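Side-chain contacts in prophenoloxidase b (Marsupenaeus japonicus, PDB 3WKY), which probably oxidises monophenols and o-diphenols at a type 3 copper site once its zymogen form has been activated: residues T175-S178 against S179-P182; R185-Y188 against W189-M193; R232-M235 against E236-S239. One frame throughout, in Å; residues are numbered along the deposited sequence.

Contact 1: residues T175-S178 against S179-P182; sequences TGLS and SRSP
Leu177 folds back over Ser179 and Arg180 where the chain coils through two overlapping beta-turns. In the first turn Arg180 N bonds to Leu177 O over 3.0 Å. In the second, one residue on, Ser181 N reaches Ser178 O over 3.2 Å. The backbone angles of the inner residues fit type I for both.

The close packing lies on the Leu177 side. With CG anti to the backbone N (chi1 -179°), the isobutyl group runs beside the turn, and CG stands 3.4 Å from Ser179 OG. That hydroxyl is turned between its own backbone N and carbonyl carbon (chi1 59°), which brings it back to the leucine, where CD1 also touches it. The other branch, Leu177 CD2, lies 3.9 Å from Arg180 CG, the two chains crossing at a slant near the start of the extended arginine. Ser181 CB rests 3.4 Å from Leu177 O.

The loose side is that of Pro182, which is exposed, points its CB away from the first half of the turn and barely touches it. Just past the turn His184 acts as a clamp on the earlier residues: its ND1 is hydrogen-bonded to Ser178 OG and its NE2 to Thr175 OG1, so one imidazole ties down both hydroxyls.

The Arg180 guanidinium leaves its own chain: NH2 bonds to Glu285 O and NH1 to Ala371 O of a second subunit, and NE to His303 NE2 of a third. The double turn therefore sits at a junction of three subunits in the six-chain assembly, on the loop that leads from strand 165-169 to helix 187-190.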
ATOM      1  N   THR A 175     -34.333   5.900  -5.734  1.00 51.03           N
ATOM      2  CA  THR A 175     -33.174   6.783  -5.474  1.00 37.51           C
ATOM      3  C   THR A 175     -31.900   6.027  -5.071  1.00 45.33           C
ATOM      4  O   THR A 175     -30.883   6.627  -4.702  1.00 40.83           O
ATOM      5  CB  THR A 175     -33.489   7.811  -4.379  1.00 48.68           C
ATOM      6  OG1 THR A 175     -33.925   7.133  -3.184  1.00 54.18           O
ATOM      7  CG2 THR A 175     -34.581   8.768  -4.851  1.00 58.57           C
ATOM      8  N   GLY A 176     -31.967   4.706  -5.143  1.00 41.89           N
ATOM      9  CA  GLY A 176     -30.880   3.846  -4.710  1.00 32.02           C
ATOM     10  C   GLY A 176     -31.478   2.459  -4.705  1.00 32.52           C
ATOM     11  O   GLY A 176     -32.701   2.312  -4.781  1.00 31.58           O
ATOM     12  N   LEU A 177     -30.636   1.438  -4.636  1.00 23.61           N
ATOM     13  CA  LEU A 177     -31.127   0.069  -4.709  1.00 23.16           C
ATOM     14  C   LEU A 177     -30.813  -0.644  -3.402  1.00 24.09           C
ATOM     15  O   LEU A 177     -29.667  -1.028  -3.168  1.00 23.50           O
ATOM     16  CB  LEU A 177     -30.451  -0.646  -5.883  1.00 26.41           C
ATOM     17  CG  LEU A 177     -30.851  -2.093  -6.161  1.00 31.10           C
ATOM     18  CD1 LEU A 177     -32.355  -2.190  -6.337  1.00 37.96           C
ATOM     19  CD2 LEU A 177     -30.133  -2.582  -7.406  1.00 27.74           C
ATOM     20  N   SER A 178     -31.819  -0.828  -2.547  1.00 23.88           N
ATOM     21  CA  SER A 178     -31.563  -1.390  -1.229  1.00 24.94           C
ATOM     22  C   SER A 178     -30.905  -2.761  -1.308  1.00 21.54           C
ATOM     23  O   SER A 178     -30.075  -3.103  -0.465  1.00 23.95           O
ATOM     24  CB  SER A 178     -32.849  -1.466  -0.388  1.00 27.36           C
ATOM     25  OG  SER A 178     -33.229  -0.183   0.083  1.00 31.70           O
ATOM     26  N   SER A 179     -31.260  -3.550  -2.319  1.00 19.81           N
ATOM     27  CA  SER A 179     -30.746  -4.914  -2.364  1.00 19.59           C
ATOM     28  C   SER A 179     -29.230  -4.954  -2.549  1.00 24.39           C
ATOM     29  O   SER A 179     -28.602  -5.965  -2.236  1.00 24.35           O
ATOM     30  CB  SER A 179     -31.447  -5.749  -3.441  1.00 24.43           C
ATOM     31  OG  SER A 179     -31.291  -5.167  -4.718  1.00 29.51           O
ATOM     32  N   ARG A 180     -28.639  -3.863  -3.048  1.00 19.89           N
ATOM     33  CA  ARG A 180     -27.184  -3.817  -3.182  1.00 16.10           C
ATOM     34  C   ARG A 180     -26.503  -2.776  -2.298  1.00 18.56           C
ATOM     35  O   ARG A 180     -25.283  -2.644  -2.324  1.00 19.16           O
ATOM     36  CB  ARG A 180     -26.786  -3.544  -4.632  1.00 19.59           C
ATOM     37  CG  ARG A 180     -27.343  -4.540  -5.578  1.00 20.66           C
ATOM     38  CD  ARG A 180     -26.719  -4.365  -6.938  1.00 17.97           C
ATOM     39  NE  ARG A 180     -27.035  -5.513  -7.780  1.00 20.33           N
ATOM     40  CZ  ARG A 180     -26.563  -5.672  -9.009  1.00 22.01           C
ATOM     41  NH1 ARG A 180     -25.751  -4.754  -9.524  1.00 17.27           N
ATOM     42  NH2 ARG A 180     -26.902  -6.747  -9.711  1.00 21.00           N
ATOM     43  N   SER A 181     -27.289  -2.044  -1.518  1.00 17.62           N
ATOM     44  CA  SER A 181     -26.769  -0.925  -0.741  1.00 16.27           C
ATOM     45  C   SER A 181     -27.461  -0.877   0.618  1.00 18.14           C
ATOM     46  O   SER A 181     -28.530  -0.281   0.751  1.00 20.65           O
ATOM     47  CB  SER A 181     -27.010   0.379  -1.505  1.00 20.93           C
ATOM     48  OG  SER A 181     -26.570   1.509  -0.775  1.00 29.69           O
ATOM     49  N   PRO A 182     -26.860  -1.513   1.630  1.00 19.00           N
ATOM     50  CA  PRO A 182     -27.487  -1.536   2.960  1.00 17.47           C
ATOM     51  C   PRO A 182     -27.849  -0.130   3.464  1.00 19.54           C
ATOM     52  O   PRO A 182     -28.896   0.027   4.092  1.00 18.48           O
ATOM     53  CB  PRO A 182     -26.400  -2.155   3.839  1.00 19.93           C
ATOM     54  CG  PRO A 182     -25.675  -3.094   2.916  1.00 18.98           C
ATOM     55  CD  PRO A 182     -25.684  -2.401   1.554  1.00 16.52           C
TER

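Contact 2: residues R185-Y188 against W189-M193; sequences RVSY and WREDM
Trp189 CB sits over one face of the Tyr188 ring, a CH-pi contact of 4.1 Å from CB to the ring centroid. Tyr188 CG lies between its backbone N and carbonyl carbon (chi1 70°), which folds the phenol forward over the next peptide; Tyr188 CG is 3.1 Å from Trp189 N. The indole turns aside, its plane 84° from that of the phenol. Val186 CG2 also approaches Trp189 CB, to 3.9 Å, the two side chains pointing the same way.

Backbone bonds wind the short helix 187-190, with Val186 at its N-cap position. Val186 O accepts both Arg190 N, nearly straight at 173°, and Trp189 N, while Glu191 N bonds to Ser187 O over 2.9 Å. Past a brief break, Asp192 N-caps the next helix, 193-205, through OD1 to Leu195 N; that helix brings His199 and His203 to the copper-oxygen cluster of the hemocyanin-type copper domain.

Among the polar side chains, Arg190 bends at chi3 and lays one face of its guanidinium over the Val186-Ser187 peptide. Its NH1 is hydrogen-bonded to Tyr233 OH and also lies 3.3 Å from Val186 CG1. Glu183 O holds NH2, and Arg389 O holds NE. Glu191 CB lies 3.2 Å from Ser187 O, and Glu191 OE2 bonds to Tyr259 OH.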
ATOM      1  N   ARG A 185     -31.362   1.227   2.988  1.00 18.02           N
ATOM      2  CA  ARG A 185     -32.460   0.699   3.811  1.00 19.68           C
ATOM      3  C   ARG A 185     -32.992   1.743   4.793  1.00 22.02           C
ATOM      4  O   ARG A 185     -34.138   1.649   5.245  1.00 19.97           O
ATOM      5  CB  ARG A 185     -32.065  -0.585   4.584  1.00 21.74           C
ATOM      6  CG  ARG A 185     -31.826  -1.852   3.715  1.00 24.38           C
ATOM      7  CD  ARG A 185     -32.353  -3.161   4.383  1.00 20.78           C
ATOM      8  NE  ARG A 185     -31.682  -3.559   5.636  1.00 25.55           N
ATOM      9  CZ  ARG A 185     -30.488  -4.153   5.713  1.00 26.11           C
ATOM     10  NH1 ARG A 185     -29.762  -4.413   4.615  1.00 23.65           N
ATOM     11  NH2 ARG A 185     -29.997  -4.477   6.899  1.00 25.97           N
ATOM     12  N   VAL A 186     -32.168   2.733   5.129  1.00 17.10           N
ATOM     13  CA  VAL A 186     -32.582   3.751   6.097  1.00 17.88           C
ATOM     14  C   VAL A 186     -32.711   5.132   5.429  1.00 18.10           C
ATOM     15  O   VAL A 186     -32.848   6.164   6.091  1.00 17.62           O
ATOM     16  CB  VAL A 186     -31.712   3.680   7.417  1.00 22.65           C
ATOM     17  CG1 VAL A 186     -30.246   3.919   7.154  1.00 19.09           C
ATOM     18  CG2 VAL A 186     -32.240   4.581   8.542  1.00 22.32           C
ATOM     19  N   SER A 187     -32.726   5.142   4.099  1.00 16.46           N
ATOM     20  CA  SER A 187     -32.868   6.397   3.371  0.51 17.23           C
ATOM     21  C   SER A 187     -34.225   7.069   3.622  1.00 19.58           C
ATOM     22  O   SER A 187     -34.312   8.293   3.607  1.00 19.24           O
ATOM     23  CB  SER A 187     -32.612   6.218   1.867  0.51 20.49           C
ATOM     24  OG  SER A 187     -33.666   5.520   1.234  0.51 23.05           O
ATOM     25  N   TYR A 188     -35.278   6.286   3.873  1.00 20.61           N
ATOM     26  CA  TYR A 188     -36.587   6.899   4.161  1.00 26.42           C
ATOM     27  C   TYR A 188     -36.510   7.847   5.364  1.00 25.57           C
ATOM     28  O   TYR A 188     -37.217   8.858   5.426  1.00 22.89           O
ATOM     29  CB  TYR A 188     -37.677   5.840   4.407  1.00 23.53           C
ATOM     30  CG  TYR A 188     -37.473   5.103   5.698  1.00 20.07           C
ATOM     31  CD1 TYR A 188     -36.669   3.978   5.744  1.00 19.86           C
ATOM     32  CD2 TYR A 188     -38.069   5.541   6.883  1.00 19.05           C
ATOM     33  CE1 TYR A 188     -36.458   3.314   6.914  1.00 20.09           C
ATOM     34  CE2 TYR A 188     -37.864   4.870   8.063  1.00 19.87           C
ATOM     35  CZ  TYR A 188     -37.059   3.756   8.069  1.00 27.34           C
ATOM     36  OH  TYR A 188     -36.834   3.076   9.234  1.00 24.91           O
ATOM     37  N   TRP A 189     -35.643   7.514   6.317  1.00 17.63           N
ATOM     38  CA  TRP A 189     -35.528   8.270   7.556  1.00 16.57           C
ATOM     39  C   TRP A 189     -34.588   9.452   7.350  1.00 18.30           C
ATOM     40  O   TRP A 189     -34.935  10.588   7.683  1.00 16.92           O
ATOM     41  CB  TRP A 189     -35.035   7.335   8.664  1.00 15.47           C
ATOM     42  CG  TRP A 189     -35.270   7.757  10.109  1.00 16.37           C
ATOM     43  CD1 TRP A 189     -36.368   7.471  10.884  1.00 16.72           C
ATOM     44  CD2 TRP A 189     -34.356   8.472  10.960  1.00 17.53           C
ATOM     45  NE1 TRP A 189     -36.194   7.977  12.160  1.00 15.32           N
ATOM     46  CE2 TRP A 189     -34.972   8.602  12.230  1.00 18.38           C
ATOM     47  CE3 TRP A 189     -33.075   9.016  10.773  1.00 13.65           C
ATOM     48  CZ2 TRP A 189     -34.354   9.261  13.304  1.00 14.37           C
ATOM     49  CZ3 TRP A 189     -32.465   9.672  11.831  1.00 14.48           C
ATOM     50  CH2 TRP A 189     -33.097   9.774  13.086  1.00 16.48           C
ATOM     51  N   ARG A 190     -33.409   9.205   6.772  1.00 17.90           N
ATOM     52  CA  ARG A 190     -32.468  10.290   6.511  1.00 16.93           C
ATOM     53  C   ARG A 190     -33.057  11.352   5.570  1.00 15.89           C
ATOM     54  O   ARG A 190     -32.767  12.542   5.702  1.00 15.96           O
ATOM     55  CB  ARG A 190     -31.156   9.744   5.905  1.00 14.11           C
ATOM     56  CG  ARG A 190     -30.306   8.893   6.863  1.00 15.53           C
ATOM     57  CD  ARG A 190     -28.859   8.797   6.320  1.00 15.59           C
ATOM     58  NE  ARG A 190     -28.922   8.287   4.951  1.00 13.48           N
ATOM     59  CZ  ARG A 190     -28.765   7.005   4.620  1.00 16.96           C
ATOM     60  NH1 ARG A 190     -28.435   6.100   5.537  1.00 17.48           N
ATOM     61  NH2 ARG A 190     -28.898   6.632   3.355  1.00 18.88           N
ATOM     62  N   GLU A 191     -33.884  10.921   4.625  1.00 15.65           N
ATOM     63  CA  GLU A 191     -34.433  11.832   3.624  1.00 16.20           C
ATOM     64  C   GLU A 191     -35.807  12.389   4.015  1.00 20.36           C
ATOM     65  O   GLU A 191     -36.379  13.194   3.288  1.00 20.14           O
ATOM     66  CB  GLU A 191     -34.474  11.143   2.257  1.00 16.22           C
ATOM     67  CG  GLU A 191     -33.049  10.858   1.711  1.00 18.97           C
ATOM     68  CD  GLU A 191     -33.023   9.996   0.457  1.00 26.10           C
ATOM     69  OE1 GLU A 191     -34.102   9.662  -0.082  1.00 21.81           O
ATOM     70  OE2 GLU A 191     -31.905   9.655  -0.004  1.00 22.79           O
ATOM     71  N   ASP A 192     -36.305  11.985   5.181  1.00 18.04           N
ATOM     72  CA  ASP A 192     -37.606  12.463   5.673  1.00 17.57           C
ATOM     73  C   ASP A 192     -37.645  13.988   5.624  1.00 18.44           C
ATOM     74  O   ASP A 192     -36.786  14.659   6.198  1.00 18.32           O
ATOM     75  CB  ASP A 192     -37.845  11.969   7.104  1.00 16.60           C
ATOM     76  CG  ASP A 192     -39.202  12.403   7.661  1.00 23.59           C
ATOM     77  OD1 ASP A 192     -39.396  13.612   7.903  1.00 24.71           O
ATOM     78  OD2 ASP A 192     -40.067  11.534   7.877  1.00 24.01           O
ATOM     79  N   MET A 193     -38.615  14.547   4.904  1.00 18.30           N
ATOM     80  CA  MET A 193     -38.606  15.995   4.687  1.00 20.80           C
ATOM     81  C   MET A 193     -38.783  16.794   5.977  1.00 16.90           C
ATOM     82  O   MET A 193     -38.237  17.893   6.112  1.00 19.37           O
ATOM     83  CB  MET A 193     -39.628  16.405   3.615  1.00 18.27           C
ATOM     84  CG  MET A 193     -41.081  16.174   3.986  1.00 25.70           C
ATOM     85  SD  MET A 193     -42.137  16.688   2.602  1.00 29.21           S
ATOM     86  CE  MET A 193     -41.473  15.671   1.272  1.00 27.13           C
TER

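Contact 3: residues R232-M235 against E236-S239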
ATOM      1  N   ARG A 232     -31.129   8.286  17.840  1.00 13.84           N
ATOM      2  CA  ARG A 232     -32.352   7.816  17.192  1.00 15.77           C
ATOM      3  C   ARG A 232     -32.069   7.174  15.840  1.00 16.00           C
ATOM      4  O   ARG A 232     -32.716   6.204  15.456  1.00 16.43           O
ATOM      5  CB  ARG A 232     -33.394   8.942  17.093  1.00 13.68           C
ATOM      6  CG  ARG A 232     -34.117   9.149  18.449  1.00 13.83           C
ATOM      7  CD  ARG A 232     -34.928  10.428  18.482  1.00 13.58           C
ATOM      8  NE  ARG A 232     -35.630  10.532  19.765  1.00 17.41           N
ATOM      9  CZ  ARG A 232     -36.858  10.076  19.984  1.00 20.17           C
ATOM     10  NH1 ARG A 232     -37.541   9.485  19.010  1.00 17.50           N
ATOM     11  NH2 ARG A 232     -37.403  10.211  21.192  1.00 19.32           N
ATOM     12  N   TYR A 233     -31.076   7.693  15.132  1.00 16.06           N
ATOM     13  CA  TYR A 233     -30.662   7.073  13.890  1.00 13.31           C
ATOM     14  C   TYR A 233     -30.216   5.643  14.140  1.00 13.07           C
ATOM     15  O   TYR A 233     -30.604   4.726  13.409  1.00 16.18           O
ATOM     16  CB  TYR A 233     -29.517   7.869  13.301  1.00 10.19           C
ATOM     17  CG  TYR A 233     -28.979   7.373  11.974  1.00 12.80           C
ATOM     18  CD1 TYR A 233     -29.787   7.328  10.836  1.00 14.46           C
ATOM     19  CD2 TYR A 233     -27.640   7.004  11.852  1.00 14.73           C
ATOM     20  CE1 TYR A 233     -29.268   6.917   9.594  1.00 16.23           C
ATOM     21  CE2 TYR A 233     -27.114   6.584  10.622  1.00 12.70           C
ATOM     22  CZ  TYR A 233     -27.934   6.550   9.502  1.00 16.75           C
ATOM     23  OH  TYR A 233     -27.414   6.154   8.284  1.00 16.06           O
ATOM     24  N   ASN A 234     -29.395   5.450  15.171  1.00 14.09           N
ATOM     25  CA  ASN A 234     -28.955   4.102  15.502  1.00 15.56           C
ATOM     26  C   ASN A 234     -30.098   3.173  15.887  1.00 14.69           C
ATOM     27  O   ASN A 234     -30.043   1.981  15.618  1.00 16.60           O
ATOM     28  CB  ASN A 234     -27.910   4.112  16.613  1.00 12.20           C
ATOM     29  CG  ASN A 234     -26.501   4.299  16.083  1.00 14.59           C
ATOM     30  OD1 ASN A 234     -26.202   3.966  14.921  1.00 16.52           O
ATOM     31  ND2 ASN A 234     -25.612   4.814  16.939  1.00 15.83           N
ATOM     32  N   MET A 235     -31.136   3.706  16.538  1.00 14.57           N
ATOM     33  CA  MET A 235     -32.264   2.859  16.869  1.00 16.03           C
ATOM     34  C   MET A 235     -32.984   2.428  15.608  1.00 15.87           C
ATOM     35  O   MET A 235     -33.491   1.308  15.511  1.00 17.56           O
ATOM     36  CB  MET A 235     -33.217   3.580  17.829  1.00 19.29           C
ATOM     37  CG  MET A 235     -32.516   4.020  19.081  1.00 16.12           C
ATOM     38  SD  MET A 235     -33.634   4.690  20.331  1.00 17.98           S
ATOM     39  CE  MET A 235     -32.410   5.600  21.251  1.00 17.30           C
ATOM     40  N   GLU A 236     -33.009   3.316  14.623  1.00 16.95           N
ATOM     41  CA  GLU A 236     -33.596   2.981  13.348  1.00 14.05           C
ATOM     42  C   GLU A 236     -32.725   1.915  12.648  1.00 15.99           C
ATOM     43  O   GLU A 236     -33.252   0.958  12.052  1.00 16.04           O
ATOM     44  CB  GLU A 236     -33.723   4.262  12.509  1.00 20.15           C
ATOM     45  CG  GLU A 236     -34.862   4.284  11.532  1.00 25.83           C
ATOM     46  CD  GLU A 236     -36.249   4.412  12.168  1.00 19.14           C
ATOM     47  OE1 GLU A 236     -36.398   4.575  13.413  1.00 20.66           O
ATOM     48  OE2 GLU A 236     -37.210   4.333  11.382  1.00 22.97           O
ATOM     49  N   ARG A 237     -31.399   2.061  12.730  1.00 17.30           N
ATOM     50  CA  ARG A 237     -30.500   1.075  12.111  1.00 14.66           C
ATOM     51  C   ARG A 237     -30.688  -0.315  12.741  1.00 15.91           C
ATOM     52  O   ARG A 237     -30.815  -1.319  12.037  1.00 17.40           O
ATOM     53  CB  ARG A 237     -29.038   1.526  12.204  1.00 16.70           C
ATOM     54  CG  ARG A 237     -28.751   2.832  11.422  1.00 14.53           C
ATOM     55  CD  ARG A 237     -27.290   3.285  11.574  1.00 15.56           C
ATOM     56  NE  ARG A 237     -26.371   2.376  10.882  1.00 15.48           N
ATOM     57  CZ  ARG A 237     -26.064   2.456   9.586  1.00 16.45           C
ATOM     58  NH1 ARG A 237     -26.605   3.392   8.813  1.00 14.36           N
ATOM     59  NH2 ARG A 237     -25.226   1.575   9.049  1.00 16.73           N
ATOM     60  N   LEU A 238     -30.708  -0.369  14.067  1.00 15.16           N
ATOM     61  CA  LEU A 238     -30.946  -1.643  14.755  1.00 19.18           C
ATOM     62  C   LEU A 238     -32.291  -2.253  14.339  1.00 20.71           C
ATOM     63  O   LEU A 238     -32.397  -3.475  14.160  1.00 19.80           O
ATOM     64  CB  LEU A 238     -30.857  -1.483  16.284  1.00 18.40           C
ATOM     65  CG  LEU A 238     -29.450  -1.177  16.826  1.00 21.89           C
ATOM     66  CD1 LEU A 238     -29.494  -0.755  18.296  1.00 17.82           C
ATOM     67  CD2 LEU A 238     -28.517  -2.379  16.656  1.00 20.52           C
ATOM     68  N   SER A 239     -33.308  -1.407  14.165  1.00 17.98           N
ATOM     69  CA  SER A 239     -34.627  -1.874  13.715  1.00 18.68           C
ATOM     70  C   SER A 239     -34.569  -2.528  12.347  1.00 20.52           C
ATOM     71  O   SER A 239     -35.441  -3.314  11.988  1.00 20.50           O
ATOM     72  CB  SER A 239     -35.638  -0.721  13.657  1.00 19.16           C
ATOM     73  OG  SER A 239     -35.847  -0.137  14.932  1.00 18.70           O
TER
HETATM   74  O   HOH W   1     -35.417   6.029  15.692  1.00 19.03           O
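Arg237 carries its CG over the centre of the Tyr233 ring, a CH-pi contact 4.2 Å from the centroid and only 11° off the ring normal. The next carbon, Arg237 CD, comes closer to the rim, 3.4 Å from Tyr233 CE2. A bend at chi3 (69°) then takes the guanidinium along the phenol to its hydroxyl, leaving Tyr233 OH 2.9 Å from Arg237 NH1, near the guanidinium plane. Asn234 OD1 touches the same CD at 3.6 Å.

Two residues on along helix 218-239, Met235 O takes two bonds from Ser239, from N and from OG (2.8 Å), on opposite faces of the carbonyl plane. At the start of the segment a water donates to both Arg232 O and Glu236 OE1 (2.9 Å), tying the glutamate to its own helix.

Outer residues hold these groups in place. Phe394 stacks on the Tyr233 ring, and Arg190 NH1 is hydrogen-bonded to Tyr233 OH. Val245 N bonds to Asn234 OD1, Lys243 O to Arg237 NE, and Gly583 N to Ser239 OG. Glu236 is hydrogen-bonded at OE1 to Arg582 N and at OE2 to Tyr188 OH. Buried charge thus meets polar partners: Glu183, whose OE1 forms a salt bridge to Arg237 NH1 from outside the two segments, probably stabilises the charged guanidinium, and the bonds gathered at Glu236 would favour its carboxylate form.

The three contacts follow in series within the copper-containing domain. Contact 1 meets contact 2 by packing, as between Thr175 OG1 and Glu191 OE1 (4.0 Å), and stays about 6 Å from contact 3 at the nearest atoms. Contacts 2 and 3 are joined more firmly: probable hydrogen bonds link Tyr188 OH to Glu236 OE2 (2.5 Å) and Arg190 NH1 to Tyr233 OH (2.9 Å), and Trp189 CH2 packs 3.5 Å from Tyr233 N. The side chains of Trp189 and Tyr233 each lie about 12 Å from the copper-oxygen cluster, and helix 218-239, which bears contact 3, also supplies His226 to its pocket. Contact 1 also meets two neighbouring subunits.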